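Alkyl hydroperoxide reductase, C subunit (Enterococcus faecalis, PDB 5Y63) probably reduces hydrogen peroxide and organic hydroperoxides to water and alcohols, using a reactive cysteine, and assembles from five homodimers into a ring-like decamer. Local coordinates at residues 128-133 / 145-151; 19-23 / 35-40. One frame throughout, in Å; residues are numbered along the deposited sequence.

Contact 1: 128-133 / 145-151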
ATOM      1  N   MET A 128     -30.045 -18.579   6.758  1.00 47.07           N
ATOM      2  CA  MET A 128     -30.876 -18.730   7.948  1.00 46.78           C
ATOM      3  C   MET A 128     -30.034 -18.689   9.218  1.00 45.53           C
ATOM      4  O   MET A 128     -28.846 -19.019   9.203  1.00 45.61           O
ATOM      5  CB  MET A 128     -31.637 -20.050   7.886  1.00 48.11           C
ATOM      6  CG  MET A 128     -32.606 -20.146   6.723  1.00 49.16           C
ATOM      7  SD  MET A 128     -33.341 -21.783   6.612  1.00 50.90           S
ATOM      8  CE  MET A 128     -34.265 -21.620   5.085  1.00 51.86           C
ATOM      9  N   ALA A 129     -30.662 -18.286  10.317  1.00 44.09           N
ATOM     10  CA  ALA A 129     -29.984 -18.213  11.600  1.00 43.39           C
ATOM     11  C   ALA A 129     -29.837 -19.606  12.216  1.00 43.50           C
ATOM     12  O   ALA A 129     -30.693 -20.477  12.035  1.00 43.92           O
ATOM     13  CB  ALA A 129     -30.735 -17.292  12.547  1.00 42.82           C
ATOM     14  N   TYR A 130     -28.736 -19.808  12.930  1.00 42.36           N
ATOM     15  CA  TYR A 130     -28.530 -21.030  13.692  1.00 41.69           C
ATOM     16  C   TYR A 130     -29.448 -21.040  14.911  1.00 41.41           C
ATOM     17  O   TYR A 130     -30.087 -20.035  15.226  1.00 40.03           O
ATOM     18  CB  TYR A 130     -27.062 -21.155  14.123  1.00 41.35           C
ATOM     19  CG  TYR A 130     -26.175 -21.769  13.064  1.00 41.68           C
ATOM     20  CD1 TYR A 130     -26.262 -23.126  12.767  1.00 41.81           C
ATOM     21  CD2 TYR A 130     -25.250 -21.002  12.358  1.00 41.20           C
ATOM     22  CE1 TYR A 130     -25.461 -23.704  11.803  1.00 42.25           C
ATOM     23  CE2 TYR A 130     -24.442 -21.573  11.389  1.00 41.75           C
ATOM     24  CZ  TYR A 130     -24.552 -22.922  11.118  1.00 42.44           C
ATOM     25  OH  TYR A 130     -23.752 -23.492  10.160  1.00 44.30           O
ATOM     26  N   ARG A 131     -29.524 -22.186  15.582  1.00 42.08           N
ATOM     27  CA  ARG A 131     -30.282 -22.297  16.824  1.00 42.16           C
ATOM     28  C   ARG A 131     -29.457 -21.720  17.961  1.00 41.53           C
ATOM     29  O   ARG A 131     -28.848 -22.447  18.746  1.00 41.83           O
ATOM     30  CB  ARG A 131     -30.665 -23.749  17.101  1.00 43.08           C
ATOM     31  CG  ARG A 131     -31.625 -24.289  16.065  1.00 43.86           C
ATOM     32  CD  ARG A 131     -32.206 -25.637  16.443  1.00 44.72           C
ATOM     33  NE  ARG A 131     -32.897 -26.207  15.292  1.00 45.68           N
ATOM     34  CZ  ARG A 131     -34.097 -25.826  14.857  1.00 46.08           C
ATOM     35  NH1 ARG A 131     -34.789 -24.873  15.477  1.00 45.42           N
ATOM     36  NH2 ARG A 131     -34.614 -26.413  13.785  1.00 47.53           N
ATOM     37  N   ALA A 132     -29.446 -20.395  18.028  1.00 41.30           N
ATOM     38  CA  ALA A 132     -28.645 -19.674  18.997  1.00 41.20           C
ATOM     39  C   ALA A 132     -29.519 -18.957  20.021  1.00 41.46           C
ATOM     40  O   ALA A 132     -30.637 -18.527  19.718  1.00 41.50           O
ATOM     41  CB  ALA A 132     -27.739 -18.681  18.289  1.00 41.01           C
ATOM     42  N   SER A 133     -28.990 -18.842  21.236  1.00 41.24           N
ATOM     43  CA  SER A 133     -29.654 -18.134  22.320  1.00 40.98           C
ATOM     44  C   SER A 133     -28.639 -17.230  22.997  1.00 40.77           C
ATOM     45  O   SER A 133     -27.497 -17.628  23.191  1.00 39.76           O
ATOM     46  CB  SER A 133     -30.229 -19.123  23.333  1.00 41.08           C
ATOM     47  OG  SER A 133     -31.093 -20.048  22.702  1.00 41.24           O
ATOM     48  N   TYR A 145     -24.211 -17.309  26.140  1.00 46.50           N
ATOM     49  CA  TYR A 145     -24.912 -17.688  24.931  1.00 45.99           C
ATOM     50  C   TYR A 145     -24.565 -19.083  24.440  1.00 46.58           C
ATOM     51  O   TYR A 145     -23.637 -19.727  24.933  1.00 46.19           O
ATOM     52  CB  TYR A 145     -24.684 -16.642  23.837  1.00 45.41           C
ATOM     53  CG  TYR A 145     -23.251 -16.413  23.423  1.00 44.69           C
ATOM     54  CD1 TYR A 145     -22.425 -15.550  24.139  1.00 44.61           C
ATOM     55  CD2 TYR A 145     -22.733 -17.024  22.286  1.00 44.09           C
ATOM     56  CE1 TYR A 145     -21.116 -15.322  23.744  1.00 44.29           C
ATOM     57  CE2 TYR A 145     -21.428 -16.802  21.885  1.00 44.01           C
ATOM     58  CZ  TYR A 145     -20.627 -15.949  22.615  1.00 43.88           C
ATOM     59  OH  TYR A 145     -19.335 -15.727  22.217  1.00 43.96           O
ATOM     60  N   GLU A 146     -25.343 -19.531  23.461  1.00 47.47           N
ATOM     61  CA  GLU A 146     -25.325 -20.900  22.997  1.00 48.77           C
ATOM     62  C   GLU A 146     -25.554 -20.911  21.492  1.00 48.65           C
ATOM     63  O   GLU A 146     -26.447 -20.224  21.009  1.00 49.27           O
ATOM     64  CB  GLU A 146     -26.450 -21.644  23.704  1.00 50.70           C
ATOM     65  CG  GLU A 146     -26.622 -23.094  23.301  1.00 53.70           C
ATOM     66  CD  GLU A 146     -27.911 -23.691  23.831  1.00 55.55           C
ATOM     67  OE1 GLU A 146     -28.525 -23.096  24.745  1.00 55.93           O
ATOM     68  OE2 GLU A 146     -28.304 -24.764  23.328  1.00 58.27           O
ATOM     69  N   ILE A 147     -24.741 -21.668  20.757  1.00 48.28           N
ATOM     70  CA  ILE A 147     -24.960 -21.877  19.325  1.00 48.32           C
ATOM     71  C   ILE A 147     -25.016 -23.373  19.022  1.00 49.75           C
ATOM     72  O   ILE A 147     -24.070 -24.109  19.312  1.00 49.65           O
ATOM     73  CB  ILE A 147     -23.865 -21.216  18.453  1.00 48.08           C
ATOM     74  CG1 ILE A 147     -23.832 -19.697  18.666  1.00 47.42           C
ATOM     75  CG2 ILE A 147     -24.100 -21.511  16.976  1.00 48.45           C
ATOM     76  CD1 ILE A 147     -22.715 -19.221  19.566  1.00 47.29           C
ATOM     77  N   ASN A 148     -26.134 -23.811  18.445  1.00 51.61           N
ATOM     78  CA  ASN A 148     -26.303 -25.186  17.977  1.00 53.64           C
ATOM     79  C   ASN A 148     -26.544 -25.201  16.473  1.00 53.60           C
ATOM     80  O   ASN A 148     -27.170 -24.283  15.939  1.00 52.70           O
ATOM     81  CB  ASN A 148     -27.493 -25.845  18.678  1.00 55.02           C
ATOM     82  CG  ASN A 148     -27.379 -25.821  20.191  1.00 56.00           C
ATOM     83  OD1 ASN A 148     -26.294 -25.672  20.748  1.00 57.74           O
ATOM     84  ND2 ASN A 148     -28.508 -25.981  20.865  1.00 57.33           N
ATOM     85  N   ASP A 149     -26.067 -26.241  15.787  1.00 54.64           N
ATOM     86  CA  ASP A 149     -26.316 -26.366  14.347  1.00 55.53           C
ATOM     87  C   ASP A 149     -27.761 -26.827  14.132  1.00 54.42           C
ATOM     88  O   ASP A 149     -28.429 -27.235  15.085  1.00 54.37           O
ATOM     89  CB  ASP A 149     -25.267 -27.264  13.655  1.00 57.73           C
ATOM     90  CG  ASP A 149     -25.832 -28.568  13.130  1.00 61.40           C
ATOM     91  OD1 ASP A 149     -26.210 -29.445  13.940  1.00 64.78           O
ATOM     92  OD2 ASP A 149     -25.869 -28.723  11.889  1.00 63.47           O
ATOM     93  N   MET A 150     -28.250 -26.735  12.898  1.00 53.36           N
ATOM     94  CA  MET A 150     -29.637 -27.111  12.603  1.00 53.13           C
ATOM     95  C   MET A 150     -29.839 -28.595  12.952  1.00 55.37           C
ATOM     96  O   MET A 150     -28.957 -29.428  12.707  1.00 56.24           O
ATOM     97  CB  MET A 150     -30.010 -26.881  11.127  1.00 52.84           C
ATOM     98  CG  MET A 150     -29.332 -25.726  10.389  1.00 51.75           C
ATOM     99  SD  MET A 150     -29.636 -24.075  11.040  1.00 49.55           S
ATOM    100  CE  MET A 150     -28.596 -23.098   9.957  1.00 49.41           C
ATOM    101  N   GLY A 151     -30.992 -28.922  13.528  1.00 55.83           N
ATOM    102  CA  GLY A 151     -31.278 -30.294  13.952  1.00 57.58           C
ATOM    103  C   GLY A 151     -31.006 -30.589  15.419  1.00 57.92           C
ATOM    104  O   GLY A 151     -31.593 -31.515  15.980  1.00 59.07           O
TER

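Contact 2: 19-23 / 35-40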
ATOM      1  N   LEU A  19     -24.898  -4.318  22.959  1.00 59.25           N
ATOM      2  CA  LEU A  19     -25.736  -4.376  21.763  1.00 59.17           C
ATOM      3  C   LEU A  19     -25.525  -3.128  20.912  1.00 59.45           C
ATOM      4  O   LEU A  19     -25.533  -2.009  21.426  1.00 60.93           O
ATOM      5  CB  LEU A  19     -27.220  -4.475  22.125  1.00 59.86           C
ATOM      6  CG  LEU A  19     -27.732  -5.757  22.778  1.00 60.30           C
ATOM      7  CD1 LEU A  19     -29.217  -5.616  23.079  1.00 60.90           C
ATOM      8  CD2 LEU A  19     -27.486  -6.972  21.895  1.00 59.98           C
ATOM      9  N   PHE A  20     -25.329  -3.332  19.615  1.00 58.19           N
ATOM     10  CA  PHE A  20     -25.291  -2.232  18.649  1.00 58.72           C
ATOM     11  C   PHE A  20     -26.651  -1.533  18.514  1.00 59.03           C
ATOM     12  O   PHE A  20     -27.690  -2.085  18.889  1.00 57.18           O
ATOM     13  CB  PHE A  20     -24.788  -2.728  17.280  1.00 58.19           C
ATOM     14  CG  PHE A  20     -25.819  -3.477  16.458  1.00 57.33           C
ATOM     15  CD1 PHE A  20     -26.378  -4.672  16.907  1.00 56.25           C
ATOM     16  CD2 PHE A  20     -26.197  -3.001  15.209  1.00 57.75           C
ATOM     17  CE1 PHE A  20     -27.307  -5.356  16.140  1.00 55.52           C
ATOM     18  CE2 PHE A  20     -27.123  -3.686  14.437  1.00 57.14           C
ATOM     19  CZ  PHE A  20     -27.679  -4.863  14.904  1.00 55.85           C
ATOM     20  N   ASP A  21     -26.627  -0.307  17.996  1.00 60.71           N
ATOM     21  CA  ASP A  21     -27.852   0.443  17.735  1.00 61.65           C
ATOM     22  C   ASP A  21     -28.556  -0.165  16.528  1.00 60.07           C
ATOM     23  O   ASP A  21     -27.964  -0.299  15.458  1.00 59.50           O
ATOM     24  CB  ASP A  21     -27.546   1.923  17.481  1.00 64.10           C
ATOM     25  CG  ASP A  21     -28.803   2.756  17.253  1.00 66.32           C
ATOM     26  OD1 ASP A  21     -29.907   2.317  17.643  1.00 66.34           O
ATOM     27  OD2 ASP A  21     -28.683   3.860  16.683  1.00 69.61           O
ATOM     28  N   PHE A  22     -29.817  -0.540  16.711  1.00 59.28           N
ATOM     29  CA  PHE A  22     -30.593  -1.158  15.644  1.00 58.51           C
ATOM     30  C   PHE A  22     -32.075  -0.882  15.830  1.00 59.65           C
ATOM     31  O   PHE A  22     -32.523  -0.532  16.922  1.00 59.56           O
ATOM     32  CB  PHE A  22     -30.350  -2.674  15.609  1.00 56.46           C
ATOM     33  CG  PHE A  22     -31.203  -3.452  16.574  1.00 54.83           C
ATOM     34  CD1 PHE A  22     -32.455  -3.920  16.194  1.00 54.17           C
ATOM     35  CD2 PHE A  22     -30.757  -3.716  17.864  1.00 54.25           C
ATOM     36  CE1 PHE A  22     -33.247  -4.631  17.080  1.00 53.16           C
ATOM     37  CE2 PHE A  22     -31.547  -4.427  18.755  1.00 53.18           C
ATOM     38  CZ  PHE A  22     -32.792  -4.885  18.360  1.00 52.78           C
ATOM     39  N   GLU A  23     -32.822  -1.054  14.747  1.00 61.52           N
ATOM     40  CA  GLU A  23     -34.276  -0.989  14.777  1.00 63.61           C
ATOM     41  C   GLU A  23     -34.813  -1.979  13.753  1.00 61.63           C
ATOM     42  O   GLU A  23     -34.244  -2.123  12.670  1.00 60.99           O
ATOM     43  CB  GLU A  23     -34.758   0.432  14.471  1.00 67.36           C
ATOM     44  CG  GLU A  23     -36.229   0.666  14.790  1.00 70.63           C
ATOM     45  CD  GLU A  23     -36.616   2.140  14.815  1.00 75.32           C
ATOM     46  OE1 GLU A  23     -35.860   2.985  14.279  1.00 77.28           O
ATOM     47  OE2 GLU A  23     -37.692   2.458  15.371  1.00 77.76           O
ATOM     48  N   VAL A  35     -39.388  -2.586  17.211  1.00 68.60           N
ATOM     49  CA  VAL A  35     -38.496  -2.761  18.355  1.00 68.61           C
ATOM     50  C   VAL A  35     -37.112  -2.210  18.022  1.00 68.89           C
ATOM     51  O   VAL A  35     -36.604  -2.422  16.920  1.00 68.87           O
ATOM     52  CB  VAL A  35     -38.365  -4.251  18.740  1.00 67.33           C
ATOM     53  CG1 VAL A  35     -37.438  -4.425  19.938  1.00 67.02           C
ATOM     54  CG2 VAL A  35     -39.735  -4.850  19.034  1.00 67.25           C
ATOM     55  N   SER A  36     -36.511  -1.512  18.982  1.00 70.05           N
ATOM     56  CA  SER A  36     -35.170  -0.954  18.824  1.00 71.03           C
ATOM     57  C   SER A  36     -34.313  -1.271  20.048  1.00 70.68           C
ATOM     58  O   SER A  36     -34.786  -1.889  21.003  1.00 70.86           O
ATOM     59  CB  SER A  36     -35.248   0.561  18.610  1.00 73.24           C
ATOM     60  OG  SER A  36     -35.637   1.229  19.799  1.00 75.88           O
ATOM     61  N   THR A  37     -33.055  -0.841  20.014  1.00 70.99           N
ATOM     62  CA  THR A  37     -32.115  -1.065  21.117  1.00 70.40           C
ATOM     63  C   THR A  37     -32.588  -0.445  22.437  1.00 71.35           C
ATOM     64  O   THR A  37     -32.311  -0.982  23.510  1.00 70.46           O
ATOM     65  CB  THR A  37     -30.720  -0.508  20.773  1.00 70.29           C
ATOM     66  OG1 THR A  37     -30.369  -0.890  19.439  1.00 69.70           O
ATOM     67  CG2 THR A  37     -29.666  -1.033  21.742  1.00 69.79           C
ATOM     68  N   GLU A  38     -33.303   0.674  22.349  1.00 73.15           N
ATOM     69  CA  GLU A  38     -33.814   1.368  23.534  1.00 74.36           C
ATOM     70  C   GLU A  38     -34.882   0.542  24.250  1.00 72.55           C
ATOM     71  O   GLU A  38     -34.978   0.570  25.477  1.00 71.47           O
ATOM     72  CB  GLU A  38     -34.392   2.738  23.163  1.00 77.45           C
ATOM     73  CG  GLU A  38     -33.399   3.696  22.514  1.00 80.02           C
ATOM     74  CD  GLU A  38     -33.436   3.669  20.992  1.00 81.21           C
ATOM     75  OE1 GLU A  38     -34.540   3.799  20.415  1.00 82.76           O
ATOM     76  OE2 GLU A  38     -32.360   3.528  20.369  1.00 80.91           O
ATOM     77  N   ASP A  39     -35.674  -0.199  23.479  1.00 71.85           N
ATOM     78  CA  ASP A  39     -36.754  -1.023  24.030  1.00 72.29           C
ATOM     79  C   ASP A  39     -36.232  -2.218  24.835  1.00 71.11           C
ATOM     80  O   ASP A  39     -36.926  -2.730  25.715  1.00 71.46           O
ATOM     81  CB  ASP A  39     -37.674  -1.520  22.911  1.00 72.14           C
ATOM     82  CG  ASP A  39     -38.360  -0.385  22.163  1.00 74.80           C
ATOM     83  OD1 ASP A  39     -37.739   0.684  21.982  1.00 76.92           O
ATOM     84  OD2 ASP A  39     -39.523  -0.568  21.747  1.00 76.59           O
ATOM     85  N   ILE A  40     -35.009  -2.648  24.532  1.00 69.37           N
ATOM     86  CA  ILE A  40     -34.398  -3.804  25.183  1.00 67.74           C
ATOM     87  C   ILE A  40     -33.753  -3.433  26.518  1.00 66.95           C
ATOM     88  O   ILE A  40     -33.849  -4.193  27.482  1.00 67.44           O
ATOM     89  CB  ILE A  40     -33.354  -4.454  24.256  1.00 68.42           C
ATOM     90  CG1 ILE A  40     -34.019  -4.912  22.954  1.00 68.30           C
ATOM     91  CG2 ILE A  40     -32.681  -5.639  24.939  1.00 68.42           C
ATOM     92  CD1 ILE A  40     -33.066  -5.002  21.787  1.00 68.33           C
TER

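Contact 1: 128-133 / 145-151
Arg131 and Asn148 open a register of antiparallel pairs that continues through Ala132 with Ile147 to Ser133 with Glu146, joining two neighbouring strands of a beta hairpin in the thioredoxin-like sheet. Its tightly held part lies at Ser133 and Glu146, where each backbone N-H meets the other carbonyl; Ser133 N to Glu146 O is 2.9 Å. At the next hydrogen-bonded pair, Arg131 with Asn148, the bonding is less regular: Asn148 N reaches Arg131 O at 3.1 Å, and the return bond from Arg131 N is weak. Beside it, Asn148 ND2 donates to Glu146 OE2 at 2.8 Å. On the face carrying Ala132 and Ile147, Ala132 CB rests against Ile147 CG1 at 4.1 Å. Strand 145-148 also pairs with a strand of the second subunit, so the sheet crosses the dimer interface, where Asn148 OD1 is bonded by Ser144 of that subunit. The extended Arg131 chain carries its guanidinium to a salt bridge with Glu61, close to Cys58, the predicted peroxidatic cysteine. Beyond Asn148 the backbone bonding between the two segments ends, and side chains carry the contact: Tyr130 lies along Asn148 and Asp149, and the partly exposed Met150 covers its ring. The Met150 chain bends at chi2 (-62°), bringing the thioether across Tyr130 at about a right angle. Over the ring, Met150 CE sits 4.0 Å from the Tyr130 centroid in a CH-pi contact, 25° off the ring normal.

Contact 2: 19-23 / 35-40
Thr37 OG1 is gripped twice by the backbone of 19-23. It gives its proton to Phe20 O at 3.0 Å, in the carbonyl plane and on a lone pair, and accepts from Phe22 N at 2.8 Å. The threonine's own amide adds a third bond, Thr37 N to Phe22 O at 3.2 Å, so one threonine holds the N-H and the C=O of Phe22 as well as the carbonyl of Phe20. With chi1 at -45°, OG1 lies beside Thr37's own N, and the hydroxyl and the amide can address the same short run of loop. The Phe22 ring slants across this threonine: Thr37 N lies over one face, offset toward the rim, while Ile40 CD1 meets the edge, 3.4 Å from Phe22 CZ. Leu19 extends the apolar side, its CD1 3.9 Å from Ile40 CG2, the two side chains crossing at about a right angle. Leu115 of helix 114-119 and Phe47 of strand 44-49 close in around this group. Toward solvent the character changes. Asp21 OD1 and Glu38 OE2 stand 3.9 Å apart, and these like charges probably disfavour a closer approach. Glu23 and Ser36 form a non-hydrogen-bonded antiparallel pair, with Glu23 CG 3.9 Å from Ser36 CB. This pair marks the open end of the N-terminal beta hairpin that peroxiredoxins add to the thioredoxin fold, here fastened where strand 31-36 gives way to the short helix 37-40.

The two contacts follow one another along the chain: contact 2 closes before contact 1 opens, with most of the core between them, including the helix 58-67 that begins with the predicted peroxidatic cysteine. Their centres lie 21 Å apart and their nearest atoms about 10 Å, so they do not touch, yet both reach the same mixed sheet. Contact 2 holds the base of the hairpin formed by 23-28 and 31-36, which joins the sheet through 107-109. Strand 44-49 pairs with 128-136 at contact 1 and packs side chains against Leu19 and Ile40 at contact 2, an element common to both surroundings. Contact 1 lies at the dimer interface, whereas no other chain touches contact 2.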